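Local coordinates for nitrogenase molybdenum-iron protein alpha chain (Clostridium pasteurianum, PDB 4WES) that forms, with the beta chain, the molybdenum-iron component of nitrogenase, which reduces dinitrogen to ammonium at a metal-sulfur cluster, at residues E230-H235 and K310-V315; M273-G278 and I396-D401; Q335-C340 and K457-F462. All coordinates share one frame; numbering follows the deposited sequence.

Contact 1: residues E230-H235 and K310-V315; sequences EKIGYH and KRTEEV
Arg311 and Lys231 make the one direct hydrogen bond of this contact. Arg311 NH1 donates to Lys231 O at 3.0 Å, with an N-H...O angle of 143°. The donor stands above the carbonyl plane, and the oxygen is tilted out of the guanidinium plane. A water takes a bond from Arg311 NE and gives one back to the same Lys231 O, 3.0 Å away. The carbonyl is therefore gripped twice, once directly and once through water. Beside it is the side-chain packing. Ile232 CG1 rests on Val315 CG2 at 3.8 Å, an apolar contact, and Ile232 CG2 meets Thr312 OG1 at 3.6 Å. A chi1 of -68° puts Ile232 CG1 beside the backbone N, facing Val315, and leaves CG2 to meet Thr312. Val315 CG2 also lies over one face of the Arg311 guanidinium, offset toward its rim.

The contact joins the C-terminal end of helix 221-232 to the early part of the long helix 306-334. Gly233, with positive phi, is the C-prime residue of a Schellman motif that ends the first helix. The chain then enters strand 235-239. Helix 289-303 packs on Ile232 and Thr312 through Leu296.

In the second shell, Glu314 helps to hold the guanidinium. Arg311 NH2 donates to Glu314 OE1 at 3.0 Å in a salt bridge, nearly straight at 168° and in the guanidinium plane; OE1 uses its anti lone pair. A second water joins Tyr234 OH to Thr312 OG1, lying 2.7 Å from each. Thr312 OG1 is also bonded to Leu308 O within its own helix. Lys231 CE passes Val315 CG1 at 4.2 Å, and its NZ makes salt bridges to Glu318 and Glu319, further along helix 306-334.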
ATOM      1  N   GLU A 230      38.965  13.710   9.686  1.00 11.77           N
ATOM      2  CA  GLU A 230      39.900  12.632   9.397  1.00 12.94           C
ATOM      3  C   GLU A 230      40.632  12.868   8.062  1.00 12.61           C
ATOM      4  O   GLU A 230      41.831  12.512   7.954  1.00 14.31           O
ATOM      5  CB  GLU A 230      39.153  11.287   9.423  1.00 13.57           C
ATOM      6  CG  GLU A 230      38.761  10.945  10.859  1.00 15.27           C
ATOM      7  CD  GLU A 230      37.807   9.770  11.045  1.00 18.17           C
ATOM      8  OE1 GLU A 230      37.662   9.350  12.226  1.00 22.02           O
ATOM      9  OE2 GLU A 230      37.222   9.223  10.074  1.00 23.75           O
ATOM     10  N   LYS A 231      39.977  13.471   7.072  1.00 13.15           N
ATOM     11  CA  LYS A 231      40.662  13.821   5.824  1.00 14.78           C
ATOM     12  C   LYS A 231      41.822  14.803   6.063  1.00 13.68           C
ATOM     13  O   LYS A 231      42.872  14.695   5.420  1.00 15.62           O
ATOM     14  CB  LYS A 231      39.695  14.487   4.824  1.00 16.83           C
ATOM     15  CG  LYS A 231      38.888  13.592   3.936  1.00 23.70           C
ATOM     16  CD  LYS A 231      37.917  14.423   3.094  1.00 26.96           C
ATOM     17  CE  LYS A 231      38.632  15.133   1.980  1.00 24.06           C
ATOM     18  NZ  LYS A 231      37.651  15.557   0.943  1.00 22.26           N
ATOM     19  N   ILE A 232      41.640  15.727   6.995  1.00 12.79           N
ATOM     20  CA  ILE A 232      42.684  16.694   7.286  1.00 13.28           C
ATOM     21  C   ILE A 232      43.839  16.019   8.042  1.00 14.60           C
ATOM     22  O   ILE A 232      45.023  16.421   7.891  1.00 16.59           O
ATOM     23  CB  ILE A 232      42.100  17.871   8.068  1.00 14.08           C
ATOM     24  CG1 ILE A 232      41.146  18.654   7.157  1.00 14.59           C
ATOM     25  CG2 ILE A 232      43.209  18.748   8.595  1.00 14.90           C
ATOM     26  CD1 ILE A 232      40.250  19.625   7.886  1.00 15.44           C
ATOM     27  N   GLY A 233      43.506  15.015   8.854  1.00 13.62           N
ATOM     28  CA  GLY A 233      44.534  14.265   9.578  1.00 15.38           C
ATOM     29  C   GLY A 233      44.352  14.192  11.074  1.00 13.70           C
ATOM     30  O   GLY A 233      45.225  13.637  11.756  1.00 15.84           O
ATOM     31  N   TYR A 234      43.264  14.712  11.608  1.00 12.69           N
ATOM     32  CA  TYR A 234      43.013  14.576  13.035  1.00 12.27           C
ATOM     33  C   TYR A 234      42.620  13.160  13.399  1.00 12.55           C
ATOM     34  O   TYR A 234      42.034  12.421  12.582  1.00 14.05           O
ATOM     35  CB  TYR A 234      41.889  15.520  13.475  1.00 12.24           C
ATOM     36  CG  TYR A 234      42.251  16.988  13.314  1.00 11.91           C
ATOM     37  CD1 TYR A 234      43.126  17.618  14.208  1.00 13.45           C
ATOM     38  CD2 TYR A 234      41.741  17.742  12.266  1.00 12.21           C
ATOM     39  CE1 TYR A 234      43.478  18.946  14.070  1.00 13.03           C
ATOM     40  CE2 TYR A 234      42.086  19.067  12.113  1.00 12.01           C
ATOM     41  CZ  TYR A 234      42.959  19.672  13.001  1.00 12.80           C
ATOM     42  OH  TYR A 234      43.303  20.988  12.873  1.00 14.33           O
ATOM     43  N   HIS A 235      42.884  12.795  14.645  1.00 12.09           N
ATOM     44  CA  HIS A 235      42.353  11.605  15.225  1.00 12.14           C
ATOM     45  C   HIS A 235      41.149  12.043  16.059  1.00 11.61           C
ATOM     46  O   HIS A 235      41.316  12.797  17.018  1.00 12.08           O
ATOM     47  CB  HIS A 235      43.375  10.913  16.137  1.00 15.45           C
ATOM     48  CG  HIS A 235      42.793   9.745  16.851  1.00 17.30           C
ATOM     49  ND1 HIS A 235      42.656   9.688  18.226  1.00 22.73           N
ATOM     50  CD2 HIS A 235      42.278   8.595  16.372  1.00 20.31           C
ATOM     51  CE1 HIS A 235      42.089   8.545  18.561  1.00 22.15           C
ATOM     52  NE2 HIS A 235      41.855   7.861  17.457  1.00 30.27           N
ATOM     53  N   LYS A 310      48.286  23.125   6.025  1.00 19.62           N
ATOM     54  CA  LYS A 310      48.242  22.957   4.587  1.00 21.18           C
ATOM     55  C   LYS A 310      47.047  22.107   4.176  1.00 17.49           C
ATOM     56  O   LYS A 310      46.301  22.476   3.258  1.00 19.16           O
ATOM     57  CB  LYS A 310      49.548  22.311   4.104  1.00 24.92           C
ATOM     58  CG  LYS A 310      49.602  22.004   2.612  1.00 29.06           C
ATOM     59  CD  LYS A 310      50.811  21.140   2.270  1.00 39.87           C
ATOM     60  CE  LYS A 310      50.819  20.673   0.830  1.00 57.21           C
ATOM     61  NZ  LYS A 310      51.515  21.648  -0.055  1.00118.20           N
ATOM     62  N   ARG A 311      46.864  20.965   4.844  1.00 17.47           N
ATOM     63  CA  ARG A 311      45.776  20.055   4.514  1.00 18.66           C
ATOM     64  C   ARG A 311      44.446  20.714   4.821  1.00 16.03           C
ATOM     65  O   ARG A 311      43.468  20.473   4.131  1.00 17.07           O
ATOM     66  CB  ARG A 311      45.873  18.729   5.303  1.00 22.36           C
ATOM     67  CG  ARG A 311      46.841  17.737   4.741  1.00 25.55           C
ATOM     68  CD  ARG A 311      46.426  17.312   3.335  1.00 25.42           C
ATOM     69  NE  ARG A 311      45.298  16.398   3.358  1.00 28.06           N
ATOM     70  CZ  ARG A 311      44.356  16.314   2.423  1.00 25.12           C
ATOM     71  NH1 ARG A 311      43.391  15.417   2.539  1.00 27.58           N
ATOM     72  NH2 ARG A 311      44.373  17.117   1.380  1.00 24.15           N
ATOM     73  N   THR A 312      44.397  21.523   5.876  1.00 14.90           N
ATOM     74  CA  THR A 312      43.157  22.225   6.248  1.00 14.27           C
ATOM     75  C   THR A 312      42.661  23.041   5.052  1.00 14.50           C
ATOM     76  O   THR A 312      41.498  22.947   4.638  1.00 14.82           O
ATOM     77  CB  THR A 312      43.331  23.125   7.502  1.00 14.72           C
ATOM     78  OG1 THR A 312      43.569  22.309   8.643  1.00 15.19           O
ATOM     79  CG2 THR A 312      42.110  23.957   7.795  1.00 14.90           C
ATOM     80  N   GLU A 313      43.557  23.823   4.478  1.00 14.70           N
ATOM     81  CA  GLU A 313      43.168  24.679   3.356  1.00 16.17           C
ATOM     82  C   GLU A 313      42.870  23.867   2.097  1.00 15.59           C
ATOM     83  O   GLU A 313      41.954  24.204   1.343  1.00 16.87           O
ATOM     84  CB  GLU A 313      44.191  25.793   3.118  1.00 17.19           C
ATOM     85  CG  GLU A 313      44.278  26.744   4.298  1.00 17.65           C
ATOM     86  CD  GLU A 313      42.973  27.459   4.575  1.00 17.77           C
ATOM     87  OE1 GLU A 313      42.647  27.661   5.750  1.00 18.96           O
ATOM     88  OE2 GLU A 313      42.259  27.832   3.624  1.00 19.80           O
ATOM     89  N   GLU A 314      43.626  22.797   1.849  1.00 15.62           N
ATOM     90  CA  GLU A 314      43.324  21.941   0.696  1.00 16.36           C
ATOM     91  C   GLU A 314      41.930  21.336   0.822  1.00 15.67           C
ATOM     92  O   GLU A 314      41.175  21.303  -0.158  1.00 16.04           O
ATOM     93  CB  GLU A 314      44.336  20.803   0.557  1.00 19.12           C
ATOM     94  CG  GLU A 314      45.701  21.288   0.142  1.00 22.79           C
ATOM     95  CD  GLU A 314      46.767  20.214   0.185  1.00 25.05           C
ATOM     96  OE1 GLU A 314      46.517  19.085   0.689  1.00 26.61           O
ATOM     97  OE2 GLU A 314      47.868  20.533  -0.312  1.00 30.35           O
ATOM     98  N   VAL A 315      41.608  20.802   2.001  1.00 14.81           N
ATOM     99  CA  VAL A 315      40.320  20.158   2.190  1.00 14.65           C
ATOM    100  C   VAL A 315      39.164  21.156   2.114  1.00 13.48           C
ATOM    101  O   VAL A 315      38.158  20.882   1.469  1.00 13.90           O
ATOM    102  CB  VAL A 315      40.308  19.348   3.501  1.00 14.38           C
ATOM    103  CG1 VAL A 315      38.916  18.855   3.842  1.00 15.45           C
ATOM    104  CG2 VAL A 315      41.287  18.167   3.395  1.00 16.62           C
TER
HETATM  105  O   HOH W   1      45.794  14.102   5.071  1.00 37.61           O
HETATM  106  O   HOH W   2      41.953  22.129  10.840  1.00 13.69           O

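Contact 2: residues M273-G278 and I396-D401; sequences METKYG and ITVTPD
Lys276 packs against loop residues 398-401, and its side chain meets them atom by atom. Lys276 CB is 4.1 Å from Val398 CG2 and also near Thr399 O. Lys276 CG meets two groups, with Thr399 O at 3.6 Å and Asp401 CB at 4.0 Å. CG is anti to the backbone N (chi1 -177°), and it also lies over the centre of the Tyr277 ring in its own helix. The chain stays extended beyond CG. Lys276 CE comes to 3.8 Å from Asp401 OD1. At the tip, Lys276 NZ stays 4.7 Å from Asp401 OD1. The charges are opposite but do not touch, and any attraction is probably weak.

The backbone makes the firm bond. Asp401 N donates to Lys276 O at 2.9 Å, almost straight at 175°, in the carbonyl plane and on a lone pair. This carbonyl belongs to the last turn of helix 263-277. The loop between helices 372-376 and 411-419 thus docks on a helix C-terminus at the protein surface. Gly278, with positive phi, carries the chain out of the helix. Two CA-H...O contacts add to the docking: Lys276 CA to Thr399 O, and Pro400 CA to Thr275 O.

Thr275 packs beside them. Its CG2 touches both Val398 O and Val398 CG2, while its OG1 bonds to Glu271 O one turn back. Val398 also reaches Met272 of the same helix. Asp401 OD2 accepts from the backbone N of Gln403 and of Lys404, which holds the carboxylate in its own loop.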
ATOM      1  N   MET A 273      37.288  19.005  32.404  1.00 11.13           N
ATOM      2  CA  MET A 273      38.430  18.379  31.747  1.00 11.78           C
ATOM      3  C   MET A 273      39.619  19.333  31.689  1.00 12.54           C
ATOM      4  O   MET A 273      40.773  18.911  31.796  1.00 12.71           O
ATOM      5  CB  MET A 273      38.063  17.852  30.371  1.00 10.87           C
ATOM      6  CG  MET A 273      37.155  16.652  30.419  1.00 11.53           C
ATOM      7  SD  MET A 273      36.820  15.921  28.805  1.00 11.67           S
ATOM      8  CE  MET A 273      38.367  15.082  28.499  1.00 13.49           C
ATOM      9  N   GLU A 274      39.358  20.622  31.463  1.00 11.70           N
ATOM     10  CA  GLU A 274      40.427  21.594  31.504  1.00 12.21           C
ATOM     11  C   GLU A 274      41.045  21.657  32.908  1.00 12.76           C
ATOM     12  O   GLU A 274      42.268  21.651  33.055  1.00 13.75           O
ATOM     13  CB  GLU A 274      39.967  22.986  31.062  1.00 13.71           C
ATOM     14  CG  GLU A 274      41.112  23.986  30.980  1.00 15.88           C
ATOM     15  CD  GLU A 274      40.776  25.307  30.349  1.00 20.60           C
ATOM     16  OE1 GLU A 274      39.654  25.485  29.850  1.00 19.08           O
ATOM     17  OE2 GLU A 274      41.642  26.185  30.411  1.00 31.23           O
ATOM     18  N   THR A 275      40.211  21.710  33.959  1.00 12.74           N
ATOM     19  CA  THR A 275      40.734  21.807  35.309  1.00 12.62           C
ATOM     20  C   THR A 275      41.524  20.550  35.706  1.00 13.24           C
ATOM     21  O   THR A 275      42.609  20.635  36.305  1.00 15.39           O
ATOM     22  CB  THR A 275      39.578  22.012  36.280  1.00 13.35           C
ATOM     23  OG1 THR A 275      38.910  23.226  35.923  1.00 14.37           O
ATOM     24  CG2 THR A 275      40.053  22.024  37.700  1.00 15.03           C
ATOM     25  N   LYS A 276      40.954  19.377  35.425  1.00 12.52           N
ATOM     26  CA  LYS A 276      41.507  18.127  35.936  1.00 13.39           C
ATOM     27  C   LYS A 276      42.691  17.626  35.107  1.00 13.53           C
ATOM     28  O   LYS A 276      43.660  17.121  35.670  1.00 15.20           O
ATOM     29  CB  LYS A 276      40.424  17.057  36.014  1.00 13.33           C
ATOM     30  CG  LYS A 276      40.905  15.735  36.597  1.00 13.82           C
ATOM     31  CD  LYS A 276      39.742  14.789  36.898  1.00 14.13           C
ATOM     32  CE  LYS A 276      40.234  13.450  37.413  1.00 15.99           C
ATOM     33  NZ  LYS A 276      39.130  12.574  37.865  1.00 19.63           N
ATOM     34  N   TYR A 277      42.597  17.750  33.787  1.00 13.07           N
ATOM     35  CA  TYR A 277      43.591  17.178  32.865  1.00 13.34           C
ATOM     36  C   TYR A 277      44.488  18.218  32.165  1.00 12.91           C
ATOM     37  O   TYR A 277      45.516  17.846  31.607  1.00 14.96           O
ATOM     38  CB  TYR A 277      42.894  16.293  31.815  1.00 12.99           C
ATOM     39  CG  TYR A 277      42.168  15.139  32.409  1.00 13.49           C
ATOM     40  CD1 TYR A 277      42.858  14.086  33.028  1.00 14.65           C
ATOM     41  CD2 TYR A 277      40.777  15.071  32.401  1.00 13.12           C
ATOM     42  CE1 TYR A 277      42.193  13.022  33.615  1.00 14.61           C
ATOM     43  CE2 TYR A 277      40.131  14.017  32.967  1.00 12.95           C
ATOM     44  CZ  TYR A 277      40.818  12.986  33.569  1.00 13.89           C
ATOM     45  OH  TYR A 277      40.132  11.946  34.134  1.00 14.93           O
ATOM     46  N   GLY A 278      44.059  19.477  32.148  1.00 13.06           N
ATOM     47  CA  GLY A 278      44.789  20.512  31.414  1.00 13.75           C
ATOM     48  C   GLY A 278      44.380  20.600  29.961  1.00 12.78           C
ATOM     49  O   GLY A 278      44.982  21.342  29.207  1.00 14.21           O
ATOM     50  N   ILE A 396      29.733  19.728  41.234  1.00 15.55           N
ATOM     51  CA  ILE A 396      30.920  19.046  41.660  0.51 15.83           C
ATOM     52  C   ILE A 396      32.139  19.847  41.272  1.00 16.55           C
ATOM     53  O   ILE A 396      32.119  20.699  40.373  1.00 19.81           O
ATOM     54  CB  ILE A 396      30.999  17.614  41.145  0.51 14.55           C
ATOM     55  CG1 ILE A 396      31.249  17.630  39.639  0.51 12.13           C
ATOM     56  CG2 ILE A 396      29.731  16.843  41.535  0.51 15.90           C
ATOM     57  CD1 ILE A 396      31.638  16.286  39.062  0.51 12.48           C
ATOM     58  N   THR A 397      33.184  19.653  42.056  1.00 16.51           N
ATOM     59  CA  THR A 397      34.422  20.337  41.785  0.53 21.84           C
ATOM     60  C   THR A 397      35.495  19.306  41.576  1.00 17.34           C
ATOM     61  O   THR A 397      35.531  18.266  42.236  1.00 20.84           O
ATOM     62  CB  THR A 397      34.879  21.301  42.899  0.53 25.53           C
ATOM     63  OG1 THR A 397      35.505  20.561  43.937  0.53 37.32           O
ATOM     64  CG2 THR A 397      33.721  22.141  43.464  0.53 16.14           C
ATOM     65  N   VAL A 398      36.336  19.565  40.588  1.00 15.68           N
ATOM     66  CA  VAL A 398      37.491  18.717  40.332  1.00 15.81           C
ATOM     67  C   VAL A 398      38.752  19.538  40.583  1.00 16.65           C
ATOM     68  O   VAL A 398      38.697  20.752  40.663  1.00 17.82           O
ATOM     69  CB  VAL A 398      37.483  18.123  38.904  1.00 15.73           C
ATOM     70  CG1 VAL A 398      36.283  17.207  38.688  1.00 17.94           C
ATOM     71  CG2 VAL A 398      37.517  19.225  37.855  1.00 16.50           C
ATOM     72  N   THR A 399      39.885  18.863  40.601  1.00 17.44           N
ATOM     73  CA  THR A 399      41.176  19.509  40.840  1.00 19.39           C
ATOM     74  C   THR A 399      42.192  18.872  39.915  1.00 19.17           C
ATOM     75  O   THR A 399      41.920  17.825  39.327  1.00 19.29           O
ATOM     76  CB  THR A 399      41.609  19.310  42.297  1.00 22.12           C
ATOM     77  OG1 THR A 399      41.767  17.914  42.602  1.00 23.09           O
ATOM     78  CG2 THR A 399      40.627  19.958  43.278  1.00 23.71           C
ATOM     79  N   PRO A 400      43.348  19.527  39.723  1.00 20.47           N
ATOM     80  CA  PRO A 400      44.317  18.954  38.803  1.00 21.42           C
ATOM     81  C   PRO A 400      44.752  17.599  39.246  1.00 25.62           C
ATOM     82  O   PRO A 400      45.201  17.434  40.381  1.00 28.65           O
ATOM     83  CB  PRO A 400      45.509  19.916  38.874  1.00 25.78           C
ATOM     84  CG  PRO A 400      44.950  21.186  39.358  1.00 34.24           C
ATOM     85  CD  PRO A 400      43.771  20.847  40.220  1.00 26.86           C
ATOM     86  N   ASP A 401      44.696  16.647  38.336  1.00 22.77           N
ATOM     87  CA  ASP A 401      45.120  15.300  38.609  1.00 28.74           C
ATOM     88  C   ASP A 401      46.662  15.281  38.772  1.00 28.51           C
ATOM     89  O   ASP A 401      47.378  15.695  37.875  1.00 27.91           O
ATOM     90  CB  ASP A 401      44.607  14.385  37.486  1.00 32.61           C
ATOM     91  CG  ASP A 401      44.822  12.898  37.777  1.00 38.79           C
ATOM     92  OD1 ASP A 401      43.808  12.170  37.875  1.00 49.20           O
ATOM     93  OD2 ASP A 401      46.001  12.470  37.870  1.00 30.58           O
TER

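Contact 3: residues Q335-C340 and K457-F462; sequences QGKTAC and KPDMFF
Thr338 O takes two weak hydrogen bonds across the contact, from Asp459 N and from Met460 N. Asp459 N also donates to Thr338 OG1 at 3.3 Å. In return, Thr338 N donates to Asp459 OD2 at 2.9 Å, with an N-H...O angle of 161° and through the anti lone pair of OD2. Thr338 OG1 sits between its own backbone N and carbonyl carbon (chi1 60°), and from there it also touches Pro458 CA. A water links OG1 to Lys457 O. Another water joins Lys337 NZ to Asp459 OD1. Lys337 CB lies against the Asp459 carboxylate, and the two side chains cross at about a right angle.

Beyond Asp459 the pairing becomes regular. Cys340 N donates to Met460 O, and Phe462 N to Cys340 O at 2.8 Å. This is parallel beta pairing, which places strand 460-462 at the edge of a mixed sheet, next to strand 338-343. On its other side, strand 338-343 pairs with strand 361-367.

The two sheet faces differ. On one, Cys340 CB stands over the centre of the Phe461 ring, 3.4 Å from the centroid, a CH-pi contact. Cys340 SG makes an oblique sulfur-aromatic contact at 4.2 Å from the Phe461 centroid, and lies 3.9 Å from Pro458 CB. Helix 446-456 packs on this side, with Val452 on Cys340 and Leu453 on Phe461. On the other face, Ala339 CB meets Met460 CG at 3.6 Å. The Phe462 ring reaches Ala339 CB and Cys340 O with its edge. Helix 492-507 packs on Met460 and Phe462 through Leu503. The Phe462 side chain is about 8 Å from that of His482, a ligand of the molybdenum-iron cluster.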
ATOM      1  N   GLN A 335      17.351  34.177  -1.083  1.00 11.11           N
ATOM      2  CA  GLN A 335      17.776  35.462  -0.599  1.00 12.33           C
ATOM      3  C   GLN A 335      16.595  36.427  -0.494  1.00 11.96           C
ATOM      4  O   GLN A 335      15.681  36.435  -1.326  1.00 12.65           O
ATOM      5  CB  GLN A 335      18.931  36.060  -1.388  1.00 13.83           C
ATOM      6  CG  GLN A 335      18.586  36.395  -2.782  1.00 15.73           C
ATOM      7  CD  GLN A 335      19.829  36.829  -3.570  1.00 22.62           C
ATOM      8  OE1 GLN A 335      20.825  37.289  -2.996  1.00 30.12           O
ATOM      9  NE2 GLN A 335      19.776  36.671  -4.872  1.00 33.75           N
ATOM     10  N   GLY A 336      16.654  37.260   0.533  1.00 11.57           N
ATOM     11  CA  GLY A 336      15.593  38.237   0.779  1.00 12.39           C
ATOM     12  C   GLY A 336      14.460  37.756   1.609  1.00 13.35           C
ATOM     13  O   GLY A 336      13.543  38.537   1.901  1.00 19.72           O
ATOM     14  N   LYS A 337      14.471  36.495   1.996  1.00 10.38           N
ATOM     15  CA  LYS A 337      13.431  35.968   2.859  1.00 11.33           C
ATOM     16  C   LYS A 337      13.808  36.148   4.318  1.00 10.55           C
ATOM     17  O   LYS A 337      14.967  36.420   4.654  1.00 12.63           O
ATOM     18  CB  LYS A 337      13.208  34.506   2.518  1.00 10.74           C
ATOM     19  CG  LYS A 337      12.701  34.356   1.107  1.00 12.47           C
ATOM     20  CD  LYS A 337      12.474  32.950   0.700  1.00 13.21           C
ATOM     21  CE  LYS A 337      12.160  32.821  -0.752  1.00 15.53           C
ATOM     22  NZ  LYS A 337      10.839  33.421  -1.047  1.00 18.21           N
ATOM     23  N   THR A 338      12.822  36.034   5.192  1.00 10.50           N
ATOM     24  CA  THR A 338      13.014  36.211   6.627  1.00 10.68           C
ATOM     25  C   THR A 338      12.688  34.925   7.385  1.00  9.48           C
ATOM     26  O   THR A 338      11.869  34.100   6.969  1.00 10.40           O
ATOM     27  CB  THR A 338      12.123  37.356   7.173  1.00 11.62           C
ATOM     28  OG1 THR A 338      10.763  37.027   6.911  1.00 12.96           O
ATOM     29  CG2 THR A 338      12.504  38.677   6.541  1.00 13.37           C
ATOM     30  N   ALA A 339      13.334  34.801   8.547  1.00 10.31           N
ATOM     31  CA  ALA A 339      13.228  33.599   9.369  1.00 10.38           C
ATOM     32  C   ALA A 339      13.125  33.937  10.839  1.00 10.03           C
ATOM     33  O   ALA A 339      13.654  34.958  11.312  1.00 10.10           O
ATOM     34  CB  ALA A 339      14.424  32.688   9.129  1.00 10.74           C
ATOM     35  N   CYS A 340      12.528  32.998  11.575  1.00  9.08           N
ATOM     36  CA  CYS A 340      12.617  32.945  13.037  1.00  9.42           C
ATOM     37  C   CYS A 340      13.190  31.561  13.414  1.00  8.81           C
ATOM     38  O   CYS A 340      12.941  30.599  12.711  1.00  9.63           O
ATOM     39  CB  CYS A 340      11.239  33.128  13.665  1.00  9.70           C
ATOM     40  SG  CYS A 340      10.308  34.558  13.107  1.00 12.57           S
ATOM     41  N   LYS A 457       5.168  38.316   9.896  1.00 13.06           N
ATOM     42  CA  LYS A 457       4.890  37.583   8.672  1.00 12.48           C
ATOM     43  C   LYS A 457       6.183  37.000   8.084  1.00 12.35           C
ATOM     44  O   LYS A 457       6.530  37.225   6.936  1.00 13.57           O
ATOM     45  CB  LYS A 457       4.132  38.440   7.666  1.00 14.89           C
ATOM     46  CG  LYS A 457       2.850  39.034   8.264  1.00 18.98           C
ATOM     47  CD  LYS A 457       2.036  39.809   7.279  1.00 27.33           C
ATOM     48  CE  LYS A 457       0.916  40.570   7.998  1.00 59.18           C
ATOM     49  NZ  LYS A 457       0.083  39.738   8.925  1.00 63.59           N
ATOM     50  N   PRO A 458       6.892  36.185   8.878  1.00 11.80           N
ATOM     51  CA  PRO A 458       8.130  35.608   8.366  1.00 11.51           C
ATOM     52  C   PRO A 458       7.877  34.612   7.250  1.00 11.05           C
ATOM     53  O   PRO A 458       6.803  33.972   7.189  1.00 11.86           O
ATOM     54  CB  PRO A 458       8.710  34.885   9.593  1.00 11.98           C
ATOM     55  CG  PRO A 458       7.485  34.468  10.353  1.00 12.31           C
ATOM     56  CD  PRO A 458       6.524  35.642  10.193  1.00 12.71           C
ATOM     57  N   ASP A 459       8.879  34.408   6.397  1.00 10.33           N
ATOM     58  CA  ASP A 459       8.770  33.367   5.366  1.00 10.35           C
ATOM     59  C   ASP A 459       8.925  31.947   5.903  1.00  9.97           C
ATOM     60  O   ASP A 459       8.483  31.006   5.270  1.00 11.47           O
ATOM     61  CB  ASP A 459       9.809  33.590   4.286  1.00 11.19           C
ATOM     62  CG  ASP A 459       9.601  34.873   3.539  1.00 12.08           C
ATOM     63  OD1 ASP A 459       8.652  34.934   2.750  1.00 18.20           O
ATOM     64  OD2 ASP A 459      10.315  35.850   3.779  1.00 12.04           O
ATOM     65  N   MET A 460       9.608  31.809   7.029  1.00  9.31           N
ATOM     66  CA  MET A 460       9.858  30.499   7.587  1.00  9.48           C
ATOM     67  C   MET A 460      10.088  30.640   9.082  1.00  8.95           C
ATOM     68  O   MET A 460      10.615  31.637   9.551  1.00  9.97           O
ATOM     69  CB  MET A 460      11.063  29.851   6.890  1.00  9.41           C
ATOM     70  CG  MET A 460      12.379  30.559   7.135  1.00 10.62           C
ATOM     71  SD  MET A 460      13.701  30.202   5.980  1.00 11.02           S
ATOM     72  CE  MET A 460      13.275  31.353   4.679  1.00 12.70           C
ATOM     73  N   PHE A 461       9.728  29.586   9.833  1.00  8.50           N
ATOM     74  CA  PHE A 461       9.871  29.598  11.286  1.00  8.98           C
ATOM     75  C   PHE A 461      10.370  28.219  11.684  1.00  8.79           C
ATOM     76  O   PHE A 461       9.643  27.251  11.606  1.00 10.40           O
ATOM     77  CB  PHE A 461       8.544  29.975  11.963  1.00  9.40           C
ATOM     78  CG  PHE A 461       8.680  30.472  13.377  1.00  9.70           C
ATOM     79  CD1 PHE A 461       8.050  31.646  13.775  1.00 10.89           C
ATOM     80  CD2 PHE A 461       9.429  29.772  14.328  1.00 10.72           C
ATOM     81  CE1 PHE A 461       8.190  32.102  15.047  1.00 11.98           C
ATOM     82  CE2 PHE A 461       9.579  30.252  15.614  1.00 11.77           C
ATOM     83  CZ  PHE A 461       8.951  31.420  15.963  1.00 12.34           C
ATOM     84  N   PHE A 462      11.651  28.168  12.065  1.00  8.17           N
ATOM     85  CA  PHE A 462      12.291  26.902  12.454  1.00  8.38           C
ATOM     86  C   PHE A 462      11.990  26.622  13.922  1.00  8.88           C
ATOM     87  O   PHE A 462      12.226  27.484  14.769  1.00  9.61           O
ATOM     88  CB  PHE A 462      13.798  26.994  12.252  1.00  8.68           C
ATOM     89  CG  PHE A 462      14.234  27.195  10.835  1.00  8.58           C
ATOM     90  CD1 PHE A 462      14.469  28.459  10.331  1.00  9.06           C
ATOM     91  CD2 PHE A 462      14.409  26.120  10.008  1.00  8.97           C
ATOM     92  CE1 PHE A 462      14.876  28.650   9.038  1.00  9.17           C
ATOM     93  CE2 PHE A 462      14.817  26.300   8.698  1.00  9.18           C
ATOM     94  CZ  PHE A 462      15.030  27.556   8.198  1.00  9.35           C
TER
HETATM   95  O   HOH W   3       8.897  32.672   0.827  1.00 21.16           O
HETATM   96  O   HOH W   4       8.888  38.806   6.539  1.00 32.10           O

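In the fold
Contacts 1 and 3 are buried, while contact 2 lies at the surface. No two of the contacts touch. Helix 306-334 runs from contact 1 to strand 338-343 of contact 3, so these two are joined along the chain. Contacts 2 and 3 lie on opposite sides of the chain's centre, about 44 Å apart between centres. Their chemistry follows their place. Contact 1 joins two helices through an arginine, waters and aliphatic packing. Contact 2 docks a loop on a helix end by one strong backbone bond. Contact 3 pairs strands, and is the one nearest the cofactor; the other two lie away from the annotated sites.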